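Local structure of 3-keto-5-aminohexanoate cleavage enzyme (Ralstonia eutropha, 3C6C) at residues V127-H135 / N164-R175. The protein probably acts as a metal-dependent 3-keto-5-aminohexanoate cleavage enzyme of the beta-keto acid cleavage family, built on a TIM beta/alpha-barrel. Numbering follows the deposited sequence. Where two conformers were deposited one is given.
Sequences VPVAERVKH and NTTRTLRAMARR
The guanidinium of R132 reaches across to N164, its NH1 giving a 3.0 Å hydrogen bond to OD1 with an N-H...O angle of 146°. NH1 lies close to the line of the amide C=O, whereas the guanidinium and amide planes stand 85° apart, so the two flat groups meet nearly perpendicular. A second bond, 2.9 Å from R132 NE to V127 O, ties the same group to its own segment; with two carbonyl oxygens engaged, its rotation is restricted. The extended chain from CG to NE carries the guanidinium this far, and T168 CG2 lies over one of its faces, 3.6 Å from NH1. T168 OG1 turns instead to E117 of the second subunit.

Apolar packing continues along the helix. V129 is a knob in a hole formed by T168, A171, M172 and R175: its CG2 touches A171 CB at 3.9 Å, while CG1, anti to the backbone N (chi1 164°), meets the selenium of the selenomethionine M172. Bends at chi2 and chi3 fold M172 back toward V133, bringing SE within 3.5 Å of V133 CG1 and CE within 4.0 Å of R132 CB. N164 and M172 were each modelled in two conformations; their contacts, and R132's restricted rotation, hold for one. R175 closes the hole, its CG 4.1 Å from V129 CG1, while its charged end forms salt bridges with E137 and E178.

The contact thus seats the short helix 129-132 and the following turn on helix 166-179, which leads into the parallel barrel strand 182-187; A108 of strand 108-113 touches both R132 and N164.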
ATOM      1  N   VAL A 127      24.100  26.868  15.333  1.00 27.72           N
ATOM      2  CA  VAL A 127      25.194  26.841  16.287  1.00 28.58           C
ATOM      3  C   VAL A 127      25.890  25.495  16.365  1.00 28.61           C
ATOM      4  O   VAL A 127      25.349  24.460  15.981  1.00 25.22           O
ATOM      5  CB  VAL A 127      24.741  27.308  17.687  1.00 32.25           C
ATOM      6  CG1 VAL A 127      24.210  28.750  17.623  1.00 39.29           C
ATOM      7  CG2 VAL A 127      23.697  26.410  18.253  1.00 26.19           C
ATOM      8  N   PRO A 128      27.124  25.507  16.845  1.00 24.92           N
ATOM      9  CA  PRO A 128      27.904  24.285  16.847  1.00 25.26           C
ATOM     10  C   PRO A 128      27.417  23.235  17.812  1.00 25.06           C
ATOM     11  O   PRO A 128      26.675  23.526  18.758  1.00 24.99           O
ATOM     12  CB  PRO A 128      29.312  24.763  17.253  1.00 24.84           C
ATOM     13  CG  PRO A 128      29.322  26.194  16.933  1.00 26.15           C
ATOM     14  CD  PRO A 128      27.939  26.686  17.189  1.00 27.62           C
ATOM     15  N   VAL A 129      27.874  22.020  17.542  1.00 24.68           N
ATOM     16  CA  VAL A 129      27.493  20.842  18.332  1.00 25.27           C
ATOM     17  C   VAL A 129      27.688  21.081  19.828  1.00 23.66           C
ATOM     18  O   VAL A 129      26.812  20.804  20.645  1.00 23.87           O
ATOM     19  CB  VAL A 129      28.273  19.582  17.875  1.00 26.00           C
ATOM     20  CG1 VAL A 129      28.189  18.473  18.922  1.00 23.66           C
ATOM     21  CG2 VAL A 129      27.741  19.123  16.514  1.00 27.85           C
ATOM     22  N   ALA A 130      28.834  21.643  20.177  1.00 25.31           N
ATOM     23  CA  ALA A 130      29.206  21.746  21.593  1.00 24.80           C
ATOM     24  C   ALA A 130      28.187  22.619  22.324  1.00 25.98           C
ATOM     25  O   ALA A 130      27.822  22.373  23.488  1.00 27.39           O
ATOM     26  CB  ALA A 130      30.597  22.322  21.758  1.00 23.49           C
ATOM     27  N   GLU A 131      27.715  23.644  21.632  1.00 24.68           N
ATOM     28  CA  GLU A 131      26.727  24.524  22.257  1.00 25.36           C
ATOM     29  C   GLU A 131      25.352  23.858  22.241  1.00 25.74           C
ATOM     30  O   GLU A 131      24.583  23.947  23.193  1.00 24.14           O
ATOM     31  CB  GLU A 131      26.652  25.886  21.585  1.00 28.06           C
ATOM     32  CG  GLU A 131      26.075  26.902  22.559  1.00 37.60           C
ATOM     33  CD  GLU A 131      25.809  28.252  21.944  1.00 44.57           C
ATOM     34  OE1 GLU A 131      26.409  28.590  20.892  1.00 47.80           O
ATOM     35  OE2 GLU A 131      24.985  28.972  22.534  1.00 47.05           O
ATOM     36  N   ARG A 132      25.073  23.159  21.161  1.00 25.78           N
ATOM     37  CA  ARG A 132      23.757  22.508  21.014  1.00 26.51           C
ATOM     38  C   ARG A 132      23.496  21.519  22.142  1.00 26.76           C
ATOM     39  O   ARG A 132      22.350  21.302  22.550  1.00 27.26           O
ATOM     40  CB  ARG A 132      23.637  21.778  19.682  1.00 26.11           C
ATOM     41  CG  ARG A 132      23.407  22.678  18.505  1.00 31.20           C
ATOM     42  CD  ARG A 132      23.110  21.817  17.319  1.00 40.80           C
ATOM     43  NE  ARG A 132      23.280  22.478  16.032  1.00 44.32           N
ATOM     44  CZ  ARG A 132      22.812  21.958  14.902  1.00 48.27           C
ATOM     45  NH1 ARG A 132      22.167  20.791  14.964  1.00 36.24           N
ATOM     46  NH2 ARG A 132      22.981  22.585  13.735  1.00 49.50           N
ATOM     47  N   VAL A 133      24.558  20.927  22.663  1.00 24.53           N
ATOM     48  CA  VAL A 133      24.381  19.791  23.582  1.00 24.29           C
ATOM     49  C   VAL A 133      24.608  20.202  25.036  1.00 24.47           C
ATOM     50  O   VAL A 133      24.550  19.377  25.957  1.00 23.61           O
ATOM     51  CB  VAL A 133      25.267  18.556  23.208  1.00 25.29           C
ATOM     52  CG1 VAL A 133      24.954  18.030  21.758  1.00 23.69           C
ATOM     53  CG2 VAL A 133      26.747  18.856  23.410  1.00 23.23           C
ATOM     54  N   LYS A 134      24.858  21.491  25.239  1.00 24.13           N
ATOM     55  CA  LYS A 134      25.193  21.994  26.595  1.00 23.56           C
ATOM     56  C   LYS A 134      24.119  21.606  27.646  1.00 23.00           C
ATOM     57  O   LYS A 134      24.412  21.104  28.725  1.00 21.74           O
ATOM     58  CB  LYS A 134      25.430  23.517  26.559  1.00 25.59           C
ATOM     59  CG  LYS A 134      25.573  24.160  27.898  1.00 33.47           C
ATOM     60  CD  LYS A 134      26.646  23.477  28.742  1.00 41.03           C
ATOM     61  CE  LYS A 134      26.933  24.263  30.054  1.00 43.57           C
ATOM     62  NZ  LYS A 134      25.775  25.107  30.531  1.00 41.38           N
ATOM     63  N   HIS A 135      22.862  21.815  27.291  1.00 20.24           N
ATOM     64  CA  HIS A 135      21.755  21.502  28.214  1.00 19.11           C
ATOM     65  C   HIS A 135      21.664  20.016  28.516  1.00 20.56           C
ATOM     66  O   HIS A 135      21.274  19.606  29.607  1.00 20.09           O
ATOM     67  CB  HIS A 135      20.420  22.070  27.725  1.00 19.80           C
ATOM     68  CG  HIS A 135      19.901  21.437  26.478  1.00 20.87           C
ATOM     69  ND1 HIS A 135      20.574  21.486  25.273  1.00 20.19           N
ATOM     70  CD2 HIS A 135      18.757  20.746  26.244  1.00 20.62           C
ATOM     71  CE1 HIS A 135      19.865  20.851  24.359  1.00 22.78           C
ATOM     72  NE2 HIS A 135      18.759  20.396  24.920  1.00 19.70           N
ATOM     73  N   ASN A 164      20.553  20.724   9.335  1.00 23.49           N
ATOM     74  CA  ASN A 164      21.236  19.674  10.081  0.50 23.25           C
ATOM     75  C   ASN A 164      22.022  18.768   9.141  1.00 23.93           C
ATOM     76  O   ASN A 164      21.504  17.773   8.625  1.00 22.13           O
ATOM     77  CB  ASN A 164      20.220  18.858  10.882  0.50 22.09           C
ATOM     78  CG  ASN A 164      19.533  19.681  11.950  0.50 24.70           C
ATOM     79  OD1 ASN A 164      20.129  20.032  12.969  0.50 22.43           O
ATOM     80  ND2 ASN A 164      18.278  19.988  11.721  0.50 16.51           N
ATOM     81  N   THR A 165      23.281  19.138   8.930  1.00 23.13           N
ATOM     82  CA  THR A 165      24.166  18.421   8.011  1.00 23.53           C
ATOM     83  C   THR A 165      24.402  17.035   8.565  1.00 24.42           C
ATOM     84  O   THR A 165      24.341  16.820   9.766  1.00 22.94           O
ATOM     85  CB  THR A 165      25.524  19.144   7.825  1.00 25.16           C
ATOM     86  OG1 THR A 165      26.185  19.205   9.092  1.00 25.71           O
ATOM     87  CG2 THR A 165      25.334  20.576   7.297  1.00 22.66           C
ATOM     88  N   THR A 166      24.642  16.085   7.681  1.00 23.93           N
ATOM     89  CA  THR A 166      24.866  14.705   8.118  1.00 24.25           C
ATOM     90  C   THR A 166      26.121  14.661   9.008  1.00 23.90           C
ATOM     91  O   THR A 166      26.270  13.821   9.905  1.00 20.86           O
ATOM     92  CB  THR A 166      24.959  13.727   6.920  1.00 25.50           C
ATOM     93  OG1 THR A 166      25.965  14.180   6.003  1.00 23.40           O
ATOM     94  CG2 THR A 166      23.579  13.613   6.193  1.00 24.08           C
ATOM     95  N   ARG A 167      27.000  15.626   8.769  1.00 24.38           N
ATOM     96  CA  ARG A 167      28.252  15.747   9.532  1.00 21.85           C
ATOM     97  C   ARG A 167      27.938  16.113  10.985  1.00 21.83           C
ATOM     98  O   ARG A 167      28.426  15.513  11.963  1.00 21.45           O
ATOM     99  CB  ARG A 167      29.129  16.834   8.898  1.00 23.83           C
ATOM    100  CG  ARG A 167      30.444  17.092   9.591  1.00 24.49           C
ATOM    101  CD  ARG A 167      31.273  18.134   8.807  1.00 25.46           C
ATOM    102  NE  ARG A 167      30.556  19.402   8.677  1.00 19.87           N
ATOM    103  CZ  ARG A 167      30.593  20.187   7.605  1.00 27.84           C
ATOM    104  NH1 ARG A 167      31.311  19.836   6.548  1.00 26.57           N
ATOM    105  NH2 ARG A 167      29.886  21.312   7.579  1.00 26.54           N
ATOM    106  N   THR A 168      27.101  17.122  11.105  1.00 19.75           N
ATOM    107  CA  THR A 168      26.615  17.561  12.421  1.00 20.85           C
ATOM    108  C   THR A 168      25.789  16.498  13.134  1.00 20.67           C
ATOM    109  O   THR A 168      25.914  16.306  14.337  1.00 20.33           O
ATOM    110  CB  THR A 168      25.869  18.896  12.322  1.00 21.97           C
ATOM    111  OG1 THR A 168      26.855  19.903  12.072  1.00 23.40           O
ATOM    112  CG2 THR A 168      25.090  19.238  13.618  1.00 19.63           C
ATOM    113  N   LEU A 169      24.966  15.787  12.373  1.00 20.07           N
ATOM    114  CA  LEU A 169      24.114  14.744  12.950  1.00 22.96           C
ATOM    115  C   LEU A 169      24.957  13.579  13.475  1.00 23.46           C
ATOM    116  O   LEU A 169      24.677  12.992  14.545  1.00 21.94           O
ATOM    117  CB  LEU A 169      23.072  14.255  11.930  1.00 22.48           C
ATOM    118  CG  LEU A 169      21.966  15.266  11.589  1.00 20.67           C
ATOM    119  CD1 LEU A 169      21.114  14.721  10.431  1.00 17.63           C
ATOM    120  CD2 LEU A 169      21.124  15.629  12.821  1.00 19.88           C
ATOM    121  N   ARG A 170      26.006  13.253  12.727  1.00 22.40           N
ATOM    122  CA  ARG A 170      26.911  12.190  13.161  1.00 23.13           C
ATOM    123  C   ARG A 170      27.592  12.578  14.479  1.00 23.36           C
ATOM    124  O   ARG A 170      27.744  11.761  15.386  1.00 25.19           O
ATOM    125  CB  ARG A 170      27.966  11.861  12.090  1.00 22.59           C
ATOM    126  CG  ARG A 170      27.406  11.075  10.962  1.00 21.25           C
ATOM    127  CD  ARG A 170      28.396  10.972   9.839  1.00 25.89           C
ATOM    128  NE  ARG A 170      27.987   9.947   8.885  1.00 24.90           N
ATOM    129  CZ  ARG A 170      27.623  10.195   7.630  1.00 24.44           C
ATOM    130  NH1 ARG A 170      27.667  11.438   7.150  1.00 28.18           N
ATOM    131  NH2 ARG A 170      27.247   9.192   6.858  1.00 23.55           N
ATOM    132  N   ALA A 171      28.002  13.837  14.565  1.00 23.10           N
ATOM    133  CA  ALA A 171      28.717  14.329  15.758  1.00 22.40           C
ATOM    134  C   ALA A 171      27.792  14.349  16.979  1.00 21.15           C
ATOM    135  O   ALA A 171      28.196  13.963  18.100  1.00 21.71           O
ATOM    136  CB  ALA A 171      29.321  15.700  15.505  1.00 20.33           C
HETATM  137  N   MSE A 172      26.546  14.745  16.737  1.00 20.75           N
HETATM  138  CA  MSE A 172      25.489  14.803  17.770  0.50 21.09           C
HETATM  139  C   MSE A 172      25.206  13.419  18.315  1.00 20.78           C
HETATM  140  O   MSE A 172      25.128  13.192  19.519  1.00 20.22           O
HETATM  141  CB  MSE A 172      24.170  15.338  17.191  0.50 22.08           C
HETATM  142  CG  MSE A 172      24.177  16.813  16.781  0.50 23.01           C
HETATM  143 SE   MSE A 172      24.407  18.013  18.289  0.38 25.59          SE
HETATM  144  CE  MSE A 172      22.606  17.989  18.988  0.50 24.89           C
ATOM    145  N   ALA A 173      25.038  12.497  17.383  1.00 19.33           N
ATOM    146  CA  ALA A 173      24.734  11.104  17.716  1.00 19.88           C
ATOM    147  C   ALA A 173      25.831  10.573  18.626  1.00 21.28           C
ATOM    148  O   ALA A 173      25.570   9.931  19.649  1.00 20.21           O
ATOM    149  CB  ALA A 173      24.605  10.227  16.445  1.00 18.49           C
ATOM    150  N   ARG A 174      27.067  10.860  18.234  1.00 21.39           N
ATOM    151  CA  ARG A 174      28.244  10.437  19.025  1.00 22.54           C
ATOM    152  C   ARG A 174      28.251  11.044  20.435  1.00 21.23           C
ATOM    153  O   ARG A 174      28.526  10.341  21.425  1.00 21.14           O
ATOM    154  CB  ARG A 174      29.564  10.715  18.293  1.00 22.11           C
ATOM    155  CG  ARG A 174      30.728  10.018  18.974  1.00 31.98           C
ATOM    156  CD  ARG A 174      32.043  10.164  18.205  1.00 45.04           C
ATOM    157  NE  ARG A 174      32.031   9.578  16.855  1.00 53.14           N
ATOM    158  CZ  ARG A 174      32.408   8.332  16.568  1.00 58.02           C
ATOM    159  NH1 ARG A 174      32.811   7.514  17.537  1.00 62.61           N
ATOM    160  NH2 ARG A 174      32.373   7.894  15.314  1.00 60.68           N
ATOM    161  N   ARG A 175      27.895  12.323  20.531  1.00 19.56           N
ATOM    162  CA  ARG A 175      27.831  12.993  21.829  1.00 21.85           C
ATOM    163  C   ARG A 175      26.780  12.344  22.727  1.00 22.81           C
ATOM    164  O   ARG A 175      26.998  12.147  23.933  1.00 19.48           O
ATOM    165  CB  ARG A 175      27.588  14.508  21.714  1.00 23.27           C
ATOM    166  CG  ARG A 175      28.823  15.272  21.323  1.00 32.16           C
ATOM    167  CD  ARG A 175      29.944  15.080  22.383  1.00 28.07           C
ATOM    168  NE  ARG A 175      29.710  15.844  23.618  1.00 29.36           N
ATOM    169  CZ  ARG A 175      29.945  15.383  24.836  1.00 26.04           C
ATOM    170  NH1 ARG A 175      30.401  14.153  25.023  1.00 32.05           N
ATOM    171  NH2 ARG A 175      29.726  16.159  25.877  1.00 29.62           N
TER